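Side-chain contact in Non-structural protein 2 (Human rotavirus C, PDB 2GU0), which probably binds single-stranded RNA, hydrolyses nucleoside triphosphates and helps build the viral factories where the rotavirus genome is replicated and packaged: residues A[91-94]-A[95-98]. Residues are numbered along the deposited sequence; the frame is centred on the assembly and turned at random.
Sequences SMPT and EKFQ
Pro93 and Lys96 are joined by a backbone bond, Lys96 N to Pro93 O at 2.8 Å, and the next pair along, Phe97 N to Thr94 O at 2.8 Å, repeats the i to i+3 step, so the chain turns through a short 3-10 segment. The second bond is the straighter, 160° at the hydrogen against 135°. This turn lies at the surface of the N-terminal region, in the loop that leads from helix 74-90 to helix 108-119.

The Pro93 ring packs against the start of the Lys96 chain, Pro93 CG to Lys96 CB at 4.1 Å, and the two side chains cross at a slant. The ring also meets Glu95, whose CG lies 4.1 Å from Pro93 CB; the first torsion of Glu95 tucks that CG between the backbone N and the carbonyl carbon. Thr94 OG1 hydrogen-bonds to the backbone O of Glu14, which ties the turn to the loop between strands 8-11 and 18-21.

The Phe97 ring leads away from residues 91-94, its CG anti to the backbone N (chi1 174°), and it meets the ring of Phe10 and touches Trp19. Met92 reaches the same aromatic group with its methyl CE, which lies at the ring edge, near the ring plane, 4.3 Å from Phe97 CD1.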
ATOM      1  N   SER A  91      15.722 -43.475   7.301  1.00 54.22           N
ATOM      2  CA  SER A  91      17.039 -43.972   7.672  1.00 55.22           C
ATOM      3  C   SER A  91      17.426 -45.265   6.993  1.00 55.71           C
ATOM      4  O   SER A  91      17.881 -46.199   7.642  1.00 57.26           O
ATOM      5  CB  SER A  91      17.121 -44.166   9.179  1.00 54.48           C
ATOM      6  OG  SER A  91      17.127 -42.915   9.826  1.00 58.42           O
ATOM      7  N   MET A  92      17.239 -45.325   5.686  1.00 55.88           N
ATOM      8  CA  MET A  92      17.602 -46.515   4.939  1.00 56.66           C
ATOM      9  C   MET A  92      19.111 -46.789   5.091  1.00 57.58           C
ATOM     10  O   MET A  92      19.930 -45.865   5.068  1.00 58.03           O
ATOM     11  CB  MET A  92      17.216 -46.309   3.481  1.00 56.64           C
ATOM     12  CG  MET A  92      17.356 -44.864   3.019  1.00 55.23           C
ATOM     13  SD  MET A  92      16.242 -44.556   1.664  1.00 55.64           S
ATOM     14  CE  MET A  92      16.896 -45.699   0.466  1.00 54.20           C
ATOM     15  N   PRO A  93      19.494 -48.066   5.266  1.00 57.44           N
ATOM     16  CA  PRO A  93      20.893 -48.482   5.430  1.00 56.11           C
ATOM     17  C   PRO A  93      21.810 -48.396   4.199  1.00 55.19           C
ATOM     18  O   PRO A  93      21.543 -49.007   3.157  1.00 52.92           O
ATOM     19  CB  PRO A  93      20.761 -49.906   5.962  1.00 55.87           C
ATOM     20  CG  PRO A  93      19.515 -50.379   5.308  1.00 57.50           C
ATOM     21  CD  PRO A  93      18.585 -49.207   5.474  1.00 57.18           C
ATOM     22  N   THR A  94      22.901 -47.644   4.358  1.00 54.37           N
ATOM     23  CA  THR A  94      23.895 -47.430   3.310  1.00 54.65           C
ATOM     24  C   THR A  94      24.218 -48.696   2.537  1.00 56.97           C
ATOM     25  O   THR A  94      24.099 -48.737   1.318  1.00 57.08           O
ATOM     26  CB  THR A  94      25.209 -46.880   3.900  1.00 53.77           C
ATOM     27  OG1 THR A  94      24.988 -45.578   4.455  1.00 53.04           O
ATOM     28  CG2 THR A  94      26.275 -46.788   2.829  1.00 53.18           C
ATOM     29  N   GLU A  95      24.640 -49.725   3.261  1.00 60.85           N
ATOM     30  CA  GLU A  95      24.992 -51.011   2.664  1.00 63.15           C
ATOM     31  C   GLU A  95      23.964 -51.540   1.664  1.00 62.24           C
ATOM     32  O   GLU A  95      24.326 -52.137   0.650  1.00 61.90           O
ATOM     33  CB  GLU A  95      25.199 -52.056   3.766  1.00 65.87           C
ATOM     34  CG  GLU A  95      24.153 -51.997   4.870  1.00 69.67           C
ATOM     35  CD  GLU A  95      24.091 -53.272   5.696  1.00 73.33           C
ATOM     36  OE1 GLU A  95      25.164 -53.817   6.028  1.00 74.39           O
ATOM     37  OE2 GLU A  95      22.969 -53.725   6.023  1.00 75.32           O
ATOM     38  N   LYS A  96      22.686 -51.320   1.949  1.00 61.27           N
ATOM     39  CA  LYS A  96      21.636 -51.811   1.068  1.00 61.31           C
ATOM     40  C   LYS A  96      21.096 -50.782   0.076  1.00 61.23           C
ATOM     41  O   LYS A  96      20.128 -51.046  -0.635  1.00 60.89           O
ATOM     42  CB  LYS A  96      20.490 -52.370   1.904  1.00 62.28           C
ATOM     43  CG  LYS A  96      20.917 -53.452   2.882  1.00 64.15           C
ATOM     44  CD  LYS A  96      19.711 -54.181   3.440  1.00 66.24           C
ATOM     45  CE  LYS A  96      20.105 -55.438   4.188  1.00 67.15           C
ATOM     46  NZ  LYS A  96      18.904 -56.281   4.452  1.00 68.43           N
ATOM     47  N   PHE A  97      21.731 -49.614   0.026  1.00 61.38           N
ATOM     48  CA  PHE A  97      21.320 -48.549  -0.883  1.00 60.17           C
ATOM     49  C   PHE A  97      21.471 -48.934  -2.352  1.00 59.03           C
ATOM     50  O   PHE A  97      22.432 -49.587  -2.738  1.00 59.13           O
ATOM     51  CB  PHE A  97      22.138 -47.285  -0.617  1.00 61.26           C
ATOM     52  CG  PHE A  97      21.874 -46.176  -1.596  1.00 62.20           C
ATOM     53  CD1 PHE A  97      20.700 -45.437  -1.531  1.00 62.98           C
ATOM     54  CD2 PHE A  97      22.788 -45.889  -2.600  1.00 62.36           C
ATOM     55  CE1 PHE A  97      20.441 -44.431  -2.450  1.00 63.23           C
ATOM     56  CE2 PHE A  97      22.538 -44.886  -3.523  1.00 63.28           C
ATOM     57  CZ  PHE A  97      21.363 -44.154  -3.449  1.00 63.21           C
ATOM     58  N   GLN A  98      20.512 -48.513  -3.167  1.00 58.48           N
ATOM     59  CA  GLN A  98      20.532 -48.792  -4.597  1.00 57.01           C
ATOM     60  C   GLN A  98      20.328 -47.496  -5.376  1.00 55.19           C
ATOM     61  O   GLN A  98      19.251 -46.908  -5.346  1.00 54.67           O
ATOM     62  CB  GLN A  98      19.432 -49.791  -4.958  1.00 58.58           C
ATOM     63  CG  GLN A  98      19.938 -51.207  -5.225  1.00 61.36           C
ATOM     64  CD  GLN A  98      18.858 -52.113  -5.795  1.00 61.76           C
ATOM     65  OE1 GLN A  98      17.992 -52.597  -5.066  1.00 61.84           O
ATOM     66  NE2 GLN A  98      18.895 -52.327  -7.110  1.00 60.07           N
TER